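Local coordinates for alpha-glucosidase ([Eubacterium] rectale, PDB 6PNR), which probably hydrolyses alpha-glycosides of sulfoquinovose, the sulfonated sugar of plant sulfolipids, as a retaining glycosidase of family GH31, at residues 284-289 against 389-394; 321-326 against 368-373. All coordinates share one frame; numbering follows the deposited sequence.

Contact 1. Residues 284-289 against 389-394. With 9VH ([(3~{S},4~{R},5~{R})-4,5-bis(oxidanyl)piperidin-3-yl]methanesulfonic acid), chain C.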
ATOM      1  N   GLY A 284       6.273  26.419  -3.680  1.00 28.50           N
ATOM      2  CA  GLY A 284       6.733  27.561  -2.901  1.00 27.46           C
ATOM      3  C   GLY A 284       7.805  28.324  -3.666  1.00 26.48           C
ATOM      4  O   GLY A 284       7.810  28.333  -4.893  1.00 32.18           O
ATOM      5  N   LYS A 285       8.715  28.953  -2.915  1.00 24.07           N
ATOM      6  CA  LYS A 285       9.777  29.758  -3.512  1.00 24.49           C
ATOM      7  C   LYS A 285      10.952  28.832  -3.830  1.00 27.48           C
ATOM      8  O   LYS A 285      11.674  28.388  -2.933  1.00 30.04           O
ATOM      9  CB  LYS A 285      10.168  30.900  -2.581  1.00 29.75           C
ATOM     10  CG  LYS A 285      11.077  31.949  -3.231  1.00 37.27           C
ATOM     11  CD  LYS A 285      11.378  33.101  -2.279  1.00 38.46           C
ATOM     12  CE  LYS A 285      10.154  34.006  -2.045  1.00 47.02           C
ATOM     13  NZ  LYS A 285      10.146  34.579  -0.652  1.00 41.43           N
ATOM     14  N   ARG A 286      11.115  28.492  -5.109  1.00 27.07           N
ATOM     15  CA  ARG A 286      12.217  27.645  -5.530  1.00 23.35           C
ATOM     16  C   ARG A 286      13.266  28.502  -6.250  1.00 28.62           C
ATOM     17  O   ARG A 286      13.307  29.735  -6.084  1.00 25.79           O
ATOM     18  CB  ARG A 286      11.664  26.496  -6.387  1.00 25.35           C
ATOM     19  CG  ARG A 286      10.457  25.802  -5.739  1.00 25.96           C
ATOM     20  CD  ARG A 286      10.061  24.511  -6.463  1.00 25.04           C
ATOM     21  NE  ARG A 286      11.144  23.541  -6.454  1.00 27.37           N
ATOM     22  CZ  ARG A 286      11.060  22.306  -6.933  1.00 26.76           C
ATOM     23  NH1 ARG A 286       9.924  21.872  -7.460  1.00 28.98           N
ATOM     24  NH2 ARG A 286      12.114  21.500  -6.875  1.00 24.22           N
ATOM     25  N   LEU A 287      14.120  27.849  -7.031  1.00 29.67           N
ATOM     26  CA  LEU A 287      15.319  28.447  -7.594  1.00 26.34           C
ATOM     27  C   LEU A 287      15.298  28.342  -9.110  1.00 27.22           C
ATOM     28  O   LEU A 287      14.678  27.441  -9.678  1.00 28.17           O
ATOM     29  CB  LEU A 287      16.576  27.739  -7.085  1.00 24.76           C
ATOM     30  CG  LEU A 287      16.741  27.667  -5.570  1.00 27.60           C
ATOM     31  CD1 LEU A 287      18.016  26.896  -5.196  1.00 23.56           C
ATOM     32  CD2 LEU A 287      16.764  29.096  -5.060  1.00 28.39           C
ATOM     33  N   GLN A 288      16.044  29.234  -9.758  1.00 25.98           N
ATOM     34  CA  GLN A 288      16.259  29.163 -11.202  1.00 31.29           C
ATOM     35  C   GLN A 288      17.487  28.295 -11.473  1.00 24.30           C
ATOM     36  O   GLN A 288      18.599  28.642 -11.055  1.00 26.95           O
ATOM     37  CB  GLN A 288      16.419  30.576 -11.781  1.00 31.08           C
ATOM     38  CG  GLN A 288      16.823  30.654 -13.253  1.00 30.08           C
ATOM     39  CD  GLN A 288      15.781  30.104 -14.220  1.00 33.32           C
ATOM     40  OE1 GLN A 288      14.700  29.662 -13.828  1.00 34.38           O
ATOM     41  NE2 GLN A 288      16.111  30.133 -15.500  1.00 33.86           N
ATOM     42  N   TRP A 289      17.296  27.165 -12.170  1.00 27.44           N
ATOM     43  CA  TRP A 289      18.364  26.159 -12.306  1.00 26.07           C
ATOM     44  C   TRP A 289      19.246  26.489 -13.516  1.00 28.51           C
ATOM     45  O   TRP A 289      19.201  25.859 -14.576  1.00 29.05           O
ATOM     46  CB  TRP A 289      17.777  24.753 -12.386  1.00 26.68           C
ATOM     47  CG  TRP A 289      17.082  24.319 -11.109  1.00 25.69           C
ATOM     48  CD1 TRP A 289      16.863  25.081  -9.992  1.00 24.66           C
ATOM     49  CD2 TRP A 289      16.529  23.029 -10.826  1.00 27.51           C
ATOM     50  NE1 TRP A 289      16.196  24.347  -9.044  1.00 26.44           N
ATOM     51  CE2 TRP A 289      15.984  23.085  -9.528  1.00 26.81           C
ATOM     52  CE3 TRP A 289      16.449  21.829 -11.542  1.00 21.60           C
ATOM     53  CZ2 TRP A 289      15.374  21.995  -8.932  1.00 22.55           C
ATOM     54  CZ3 TRP A 289      15.832  20.748 -10.950  1.00 25.77           C
ATOM     55  CH2 TRP A 289      15.307  20.836  -9.652  1.00 24.97           C
ATOM     56  N   ALA A 389      25.146  21.006  -2.884  1.00 23.74           N
ATOM     57  CA  ALA A 389      25.251  20.232  -4.123  1.00 23.07           C
ATOM     58  C   ALA A 389      24.104  19.227  -4.103  1.00 28.30           C
ATOM     59  O   ALA A 389      24.228  18.118  -3.578  1.00 26.32           O
ATOM     60  CB  ALA A 389      26.619  19.551  -4.244  1.00 23.52           C
ATOM     61  N   ASP A 390      22.995  19.618  -4.718  1.00 25.37           N
ATOM     62  CA  ASP A 390      21.684  19.079  -4.423  1.00 24.38           C
ATOM     63  C   ASP A 390      21.291  17.996  -5.424  1.00 25.60           C
ATOM     64  O   ASP A 390      21.924  17.802  -6.462  1.00 27.89           O
ATOM     65  CB  ASP A 390      20.679  20.231  -4.440  1.00 25.08           C
ATOM     66  CG  ASP A 390      19.372  19.897  -3.775  1.00 28.87           C
ATOM     67  OD1 ASP A 390      19.230  18.843  -3.104  1.00 27.92           O
ATOM     68  OD2 ASP A 390      18.473  20.727  -3.931  1.00 27.17           O
ATOM     69  N   PHE A 391      20.222  17.285  -5.081  1.00 26.74           N
ATOM     70  CA  PHE A 391      19.571  16.303  -5.938  1.00 28.26           C
ATOM     71  C   PHE A 391      20.503  15.173  -6.356  1.00 26.48           C
ATOM     72  O   PHE A 391      21.501  14.902  -5.688  1.00 28.36           O
ATOM     73  CB  PHE A 391      18.967  16.986  -7.167  1.00 27.41           C
ATOM     74  CG  PHE A 391      17.707  17.777  -6.869  1.00 27.97           C
ATOM     75  CD1 PHE A 391      16.470  17.151  -6.839  1.00 31.68           C
ATOM     76  CD2 PHE A 391      17.765  19.137  -6.619  1.00 27.64           C
ATOM     77  CE1 PHE A 391      15.301  17.878  -6.579  1.00 31.69           C
ATOM     78  CE2 PHE A 391      16.601  19.873  -6.350  1.00 25.47           C
ATOM     79  CZ  PHE A 391      15.375  19.237  -6.320  1.00 31.67           C
ATOM     80  N   GLY A 392      20.174  14.511  -7.463  1.00 28.18           N
ATOM     81  CA  GLY A 392      20.830  13.287  -7.877  1.00 27.76           C
ATOM     82  C   GLY A 392      19.932  12.064  -7.873  1.00 27.10           C
ATOM     83  O   GLY A 392      20.398  10.985  -8.260  1.00 28.09           O
ATOM     84  N   GLU A 393      18.662  12.194  -7.472  1.00 27.14           N
ATOM     85  CA  GLU A 393      17.756  11.059  -7.294  1.00 28.02           C
ATOM     86  C   GLU A 393      16.774  10.868  -8.440  1.00 27.07           C
ATOM     87  O   GLU A 393      15.991   9.912  -8.406  1.00 26.43           O
ATOM     88  CB  GLU A 393      16.934  11.205  -6.000  1.00 23.89           C
ATOM     89  CG  GLU A 393      17.686  11.697  -4.778  1.00 27.07           C
ATOM     90  CD  GLU A 393      17.739  13.220  -4.699  1.00 30.59           C
ATOM     91  OE1 GLU A 393      17.390  13.876  -5.702  1.00 31.14           O
ATOM     92  OE2 GLU A 393      18.122  13.755  -3.635  1.00 26.50           O
ATOM     93  N   TYR A 394      16.766  11.752  -9.436  1.00 25.55           N
ATOM     94  CA  TYR A 394      15.626  11.860 -10.344  1.00 30.43           C
ATOM     95  C   TYR A 394      15.860  11.208 -11.698  1.00 29.39           C
ATOM     96  O   TYR A 394      15.182  11.576 -12.662  1.00 33.35           O
ATOM     97  CB  TYR A 394      15.264  13.328 -10.587  1.00 25.60           C
ATOM     98  CG  TYR A 394      14.368  13.999  -9.567  1.00 27.94           C
ATOM     99  CD1 TYR A 394      14.762  14.131  -8.255  1.00 29.99           C
ATOM    100  CD2 TYR A 394      13.157  14.566  -9.950  1.00 30.82           C
ATOM    101  CE1 TYR A 394      13.962  14.776  -7.333  1.00 30.34           C
ATOM    102  CE2 TYR A 394      12.353  15.228  -9.037  1.00 28.93           C
ATOM    103  CZ  TYR A 394      12.762  15.319  -7.727  1.00 27.50           C
ATOM    104  OH  TYR A 394      11.985  15.962  -6.791  1.00 29.31           O
TER
HETATM  105  O1  9VH C 701      13.407  24.645  -4.517  1.00 27.86           O
HETATM  106  S1  9VH C 701      14.596  24.152  -5.191  1.00 26.85           S
HETATM  107  O2  9VH C 701      14.375  22.810  -5.674  1.00 27.71           O
HETATM  108  O3  9VH C 701      15.056  25.084  -6.191  1.00 25.35           O
HETATM  109  C1  9VH C 701      15.834  24.084  -3.926  1.00 24.09           C
HETATM  110  C2  9VH C 701      15.552  23.068  -2.811  1.00 25.00           C
HETATM  111  C3  9VH C 701      15.819  21.676  -3.363  1.00 30.34           C
HETATM  112  N1  9VH C 701      15.900  20.575  -2.403  1.00 27.13           N
HETATM  113  C4  9VH C 701      16.806  20.871  -1.294  1.00 22.44           C
HETATM  114  C5  9VH C 701      16.392  22.165  -0.612  1.00 25.66           C
HETATM  115  O4  9VH C 701      17.294  22.409   0.465  1.00 26.17           O
HETATM  116  C6  9VH C 701      16.448  23.321  -1.600  1.00 24.40           C
HETATM  117  O5  9VH C 701      16.074  24.540  -0.964  1.00 25.73           O
HETATM  118  O   HOH W   1      11.625  18.705  -7.391  1.00 33.30           O

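Contact 2. Residues 321-326 against 368-373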
ATOM      1  N   PRO A 321      22.564  18.843 -10.604  1.00 28.45           N
ATOM      2  CA  PRO A 321      23.071  18.350 -11.894  1.00 29.57           C
ATOM      3  C   PRO A 321      22.070  18.448 -13.039  1.00 30.12           C
ATOM      4  O   PRO A 321      22.212  17.742 -14.044  1.00 27.44           O
ATOM      5  CB  PRO A 321      23.424  16.896 -11.585  1.00 29.83           C
ATOM      6  CG  PRO A 321      22.406  16.492 -10.594  1.00 30.00           C
ATOM      7  CD  PRO A 321      22.074  17.731  -9.770  1.00 27.65           C
ATOM      8  N   TYR A 322      21.073  19.323 -12.912  1.00 28.43           N
ATOM      9  CA  TYR A 322      20.056  19.524 -13.939  1.00 26.82           C
ATOM     10  C   TYR A 322      20.041  20.989 -14.361  1.00 28.60           C
ATOM     11  O   TYR A 322      20.572  21.856 -13.664  1.00 28.41           O
ATOM     12  CB  TYR A 322      18.668  19.105 -13.427  1.00 24.66           C
ATOM     13  CG  TYR A 322      18.691  17.815 -12.616  1.00 28.89           C
ATOM     14  CD1 TYR A 322      19.154  16.630 -13.171  1.00 28.20           C
ATOM     15  CD2 TYR A 322      18.244  17.785 -11.295  1.00 28.47           C
ATOM     16  CE1 TYR A 322      19.176  15.445 -12.440  1.00 28.81           C
ATOM     17  CE2 TYR A 322      18.252  16.607 -10.562  1.00 25.71           C
ATOM     18  CZ  TYR A 322      18.734  15.449 -11.135  1.00 28.00           C
ATOM     19  OH  TYR A 322      18.762  14.286 -10.410  1.00 30.75           O
ATOM     20  N   LEU A 323      19.412  21.275 -15.505  1.00 28.32           N
ATOM     21  CA  LEU A 323      19.359  22.641 -16.033  1.00 26.80           C
ATOM     22  C   LEU A 323      17.974  22.907 -16.597  1.00 27.01           C
ATOM     23  O   LEU A 323      17.515  22.168 -17.469  1.00 31.82           O
ATOM     24  CB  LEU A 323      20.423  22.845 -17.118  1.00 28.57           C
ATOM     25  CG  LEU A 323      21.847  22.762 -16.608  1.00 28.79           C
ATOM     26  CD1 LEU A 323      22.828  22.603 -17.784  1.00 29.76           C
ATOM     27  CD2 LEU A 323      22.141  24.020 -15.777  1.00 25.61           C
ATOM     28  N   VAL A 324      17.306  23.953 -16.099  1.00 30.07           N
ATOM     29  CA  VAL A 324      15.963  24.276 -16.576  1.00 30.48           C
ATOM     30  C   VAL A 324      16.036  24.780 -18.020  1.00 28.93           C
ATOM     31  O   VAL A 324      16.979  25.476 -18.416  1.00 34.06           O
ATOM     32  CB  VAL A 324      15.293  25.304 -15.637  1.00 27.85           C
ATOM     33  CG1 VAL A 324      16.063  26.628 -15.622  1.00 28.61           C
ATOM     34  CG2 VAL A 324      13.827  25.529 -16.018  1.00 29.99           C
ATOM     35  N   ASN A 325      15.021  24.446 -18.809  1.00 32.75           N
ATOM     36  CA  ASN A 325      15.098  24.600 -20.260  1.00 35.02           C
ATOM     37  C   ASN A 325      14.938  26.042 -20.757  1.00 36.55           C
ATOM     38  O   ASN A 325      14.883  26.248 -21.969  1.00 41.78           O
ATOM     39  CB  ASN A 325      14.069  23.694 -20.945  1.00 40.54           C
ATOM     40  CG  ASN A 325      12.642  24.122 -20.695  1.00 41.70           C
ATOM     41  OD1 ASN A 325      12.370  24.965 -19.845  1.00 39.46           O
ATOM     42  ND2 ASN A 325      11.712  23.519 -21.436  1.00 40.55           N
ATOM     43  N   ASP A 326      14.871  27.050 -19.890  1.00 34.30           N
ATOM     44  CA  ASP A 326      14.937  28.423 -20.375  1.00 35.94           C
ATOM     45  C   ASP A 326      16.222  29.122 -19.951  1.00 36.19           C
ATOM     46  O   ASP A 326      16.327  30.345 -20.089  1.00 36.88           O
ATOM     47  CB  ASP A 326      13.694  29.226 -19.948  1.00 37.92           C
ATOM     48  CG  ASP A 326      13.601  29.456 -18.433  1.00 44.10           C
ATOM     49  OD1 ASP A 326      14.462  28.956 -17.679  1.00 42.87           O
ATOM     50  OD2 ASP A 326      12.650  30.153 -17.995  1.00 45.35           O
ATOM     51  N   PHE A 368      30.650  15.520 -18.445  1.00 33.17           N
ATOM     52  CA  PHE A 368      31.161  15.536 -17.074  1.00 34.15           C
ATOM     53  C   PHE A 368      32.184  16.654 -16.882  1.00 36.53           C
ATOM     54  O   PHE A 368      32.054  17.480 -15.970  1.00 34.96           O
ATOM     55  CB  PHE A 368      31.757  14.157 -16.746  1.00 34.48           C
ATOM     56  CG  PHE A 368      32.219  13.976 -15.309  1.00 37.22           C
ATOM     57  CD1 PHE A 368      33.534  14.233 -14.950  1.00 33.64           C
ATOM     58  CD2 PHE A 368      31.359  13.478 -14.339  1.00 30.35           C
ATOM     59  CE1 PHE A 368      33.973  14.031 -13.639  1.00 34.59           C
ATOM     60  CE2 PHE A 368      31.788  13.294 -13.024  1.00 28.82           C
ATOM     61  CZ  PHE A 368      33.088  13.551 -12.676  1.00 29.28           C
ATOM     62  N   GLU A 369      33.197  16.714 -17.752  1.00 33.87           N
ATOM     63  CA  GLU A 369      34.191  17.783 -17.670  1.00 35.87           C
ATOM     64  C   GLU A 369      33.555  19.155 -17.868  1.00 30.91           C
ATOM     65  O   GLU A 369      33.922  20.124 -17.194  1.00 31.68           O
ATOM     66  CB  GLU A 369      35.293  17.550 -18.708  1.00 38.50           C
ATOM     67  CG  GLU A 369      36.161  16.357 -18.393  1.00 42.50           C
ATOM     68  CD  GLU A 369      36.934  16.558 -17.107  1.00 43.88           C
ATOM     69  OE1 GLU A 369      37.463  17.674 -16.915  1.00 42.10           O
ATOM     70  OE2 GLU A 369      36.995  15.617 -16.287  1.00 44.36           O
ATOM     71  N   TRP A 370      32.597  19.255 -18.788  1.00 31.31           N
ATOM     72  CA  TRP A 370      31.893  20.516 -18.990  1.00 34.92           C
ATOM     73  C   TRP A 370      31.227  20.982 -17.700  1.00 31.70           C
ATOM     74  O   TRP A 370      31.327  22.157 -17.328  1.00 34.37           O
ATOM     75  CB  TRP A 370      30.863  20.349 -20.108  1.00 35.41           C
ATOM     76  CG  TRP A 370      29.967  21.531 -20.370  1.00 32.98           C
ATOM     77  CD1 TRP A 370      30.305  22.697 -20.993  1.00 40.99           C
ATOM     78  CD2 TRP A 370      28.563  21.631 -20.068  1.00 34.57           C
ATOM     79  NE1 TRP A 370      29.205  23.525 -21.082  1.00 39.70           N
ATOM     80  CE2 TRP A 370      28.125  22.893 -20.524  1.00 37.75           C
ATOM     81  CE3 TRP A 370      27.638  20.779 -19.452  1.00 31.12           C
ATOM     82  CZ2 TRP A 370      26.801  23.324 -20.382  1.00 37.22           C
ATOM     83  CZ3 TRP A 370      26.316  21.211 -19.315  1.00 30.51           C
ATOM     84  CH2 TRP A 370      25.915  22.470 -19.779  1.00 36.96           C
ATOM     85  N   PHE A 371      30.549  20.076 -16.993  1.00 31.30           N
ATOM     86  CA  PHE A 371      29.844  20.512 -15.792  1.00 31.95           C
ATOM     87  C   PHE A 371      30.825  20.841 -14.679  1.00 32.22           C
ATOM     88  O   PHE A 371      30.627  21.807 -13.928  1.00 31.44           O
ATOM     89  CB  PHE A 371      28.823  19.462 -15.339  1.00 34.13           C
ATOM     90  CG  PHE A 371      27.650  20.061 -14.592  1.00 30.64           C
ATOM     91  CD1 PHE A 371      27.703  20.242 -13.226  1.00 39.16           C
ATOM     92  CD2 PHE A 371      26.529  20.503 -15.270  1.00 44.17           C
ATOM     93  CE1 PHE A 371      26.638  20.820 -12.538  1.00 38.46           C
ATOM     94  CE2 PHE A 371      25.459  21.083 -14.592  1.00 37.35           C
ATOM     95  CZ  PHE A 371      25.519  21.244 -13.228  1.00 36.23           C
ATOM     96  N   LYS A 372      31.907  20.069 -14.582  1.00 29.41           N
ATOM     97  CA  LYS A 372      32.993  20.425 -13.687  1.00 31.29           C
ATOM     98  C   LYS A 372      33.493  21.837 -13.976  1.00 32.25           C
ATOM     99  O   LYS A 372      33.717  22.626 -13.050  1.00 29.86           O
ATOM    100  CB  LYS A 372      34.122  19.392 -13.822  1.00 31.46           C
ATOM    101  CG  LYS A 372      35.193  19.496 -12.759  1.00 38.02           C
ATOM    102  CD  LYS A 372      36.442  18.693 -13.124  1.00 41.62           C
ATOM    103  CE  LYS A 372      36.129  17.263 -13.521  1.00 44.55           C
ATOM    104  NZ  LYS A 372      37.411  16.510 -13.755  1.00 40.81           N
ATOM    105  N   ASP A 373      33.645  22.186 -15.257  1.00 30.83           N
ATOM    106  CA  ASP A 373      34.126  23.526 -15.598  1.00 34.86           C
ATOM    107  C   ASP A 373      33.100  24.603 -15.249  1.00 31.85           C
ATOM    108  O   ASP A 373      33.482  25.734 -14.924  1.00 29.65           O
ATOM    109  CB  ASP A 373      34.485  23.604 -17.085  1.00 37.22           C
ATOM    110  CG  ASP A 373      35.803  22.897 -17.415  1.00 37.95           C
ATOM    111  OD1 ASP A 373      36.596  22.605 -16.495  1.00 38.98           O
ATOM    112  OD2 ASP A 373      36.045  22.638 -18.610  1.00 43.80           O
TER

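Contact 1. Residues 284-289 against 389-394
W289 and F391 meet through the six-membered ring of the indole: its CZ2 lies 3.6 Å from F391 CE2, and W289 CH2 sits over one face of the phenyl. The ring centroids are 5.0 Å apart with planes inclined at 58°, an oblique pairing that is neither a stack nor a T. F391 CG stands anti to the carbonyl carbon, which carries the CE2–CZ end of its ring to the indole. R286 reaches the same ring from its edge, near the ring plane, with NH2.

R286 and W289 bind the sulfonate of the bound aza-sugar 9VH, and the edge of F391 lies beside it, in the active-site pocket at the C-terminal end of the parallel strands of the GH31 TIM barrel; F391 follows strand 386-389. R286 grips two sulfonate oxygens: its NH2 donates to 9VH O2 (2.9 Å, 167°) and its NE to 9VH O1 (3.2 Å), with the sulfur in the guanidinium plane. A bend at chi3 turns the guanidinium edge to the anion. W289 NE1 supplies a nearly straight bond to 9VH O3 (169°), and L287 N adds a weak one to that oxygen. A water accepts from R286 NH2 and donates to Y394 OH (2.8 Å), bridging the segments where no direct hydrogen bond does. Outside the segments, R286 NH1 is held by the carbonyl of F352, and F391 makes a cation-pi contact with R441.

Contact 2. Residues 321-326 against 368-373
This is an apolar strand-to-helix contact in the excursion between barrel strands 314-319 and 386-389, where the small antiparallel sheet that includes strand 322-324 meets helix 365-380. No hydrogen bond crosses it, and 159 Å² is buried in total. The backbones stay well apart: the nearest CA atoms, those of P321 and F371, are 8.1 Å from each other, and the interval is crossed mainly by side chains reaching from the helix.

F371 contributes most. Its CB points toward the strand, and with CG anti to the backbone N (chi1 -152°) the ring extends until CZ is 4.0 Å from P321 CA, an oblique approach. L323 and W370 approach each other from opposite directions, and one branch of L323 does the touching: CD1 lies 3.7 Å from W370 CH2, at the indole edge and near its plane, and 4.4 Å from F371 CE2, again at a ring edge. One methyl thus meets the rims of two aromatics set on successive residues of the helix.

Around this group, W291 and W419 meet the F371 ring at about 75°, while L329 and Y330 of helix 328-335 also touch L323. W370 NE1 is hydrogen-bonded to E332 OE2, so the polar corner of the indole is satisfied away from L323. With all four touching residues buried and only carbon atoms in close contact, cohesion between the two segments rests on van der Waals packing and probably the exclusion of water, not on directional bonds.

Contact 2 is nested along the chain within the loop closed by contact 1, and their centres lie 13 Å apart. They touch directly: W289 O accepts a backbone hydrogen bond from V324 N (3.1 Å), and the side chains of Q288 and D326 are hydrogen-bonded, NE2 to OD1 3.0 Å. These link 284-289 to 321-326. The second segment of contact 1 also packs on 321-326, where D390 O comes within 3.3 Å of P321 CD. Segment 321-326 therefore lies against both halves of the ligand-lining contact, while its other partner is segment 368-373 of helix 365-380. Contact 1 touches 9VH itself; the side chain of P321 is about 10 Å from it at the nearest atoms, consistent with contact 2 lying behind the residues that line the pocket.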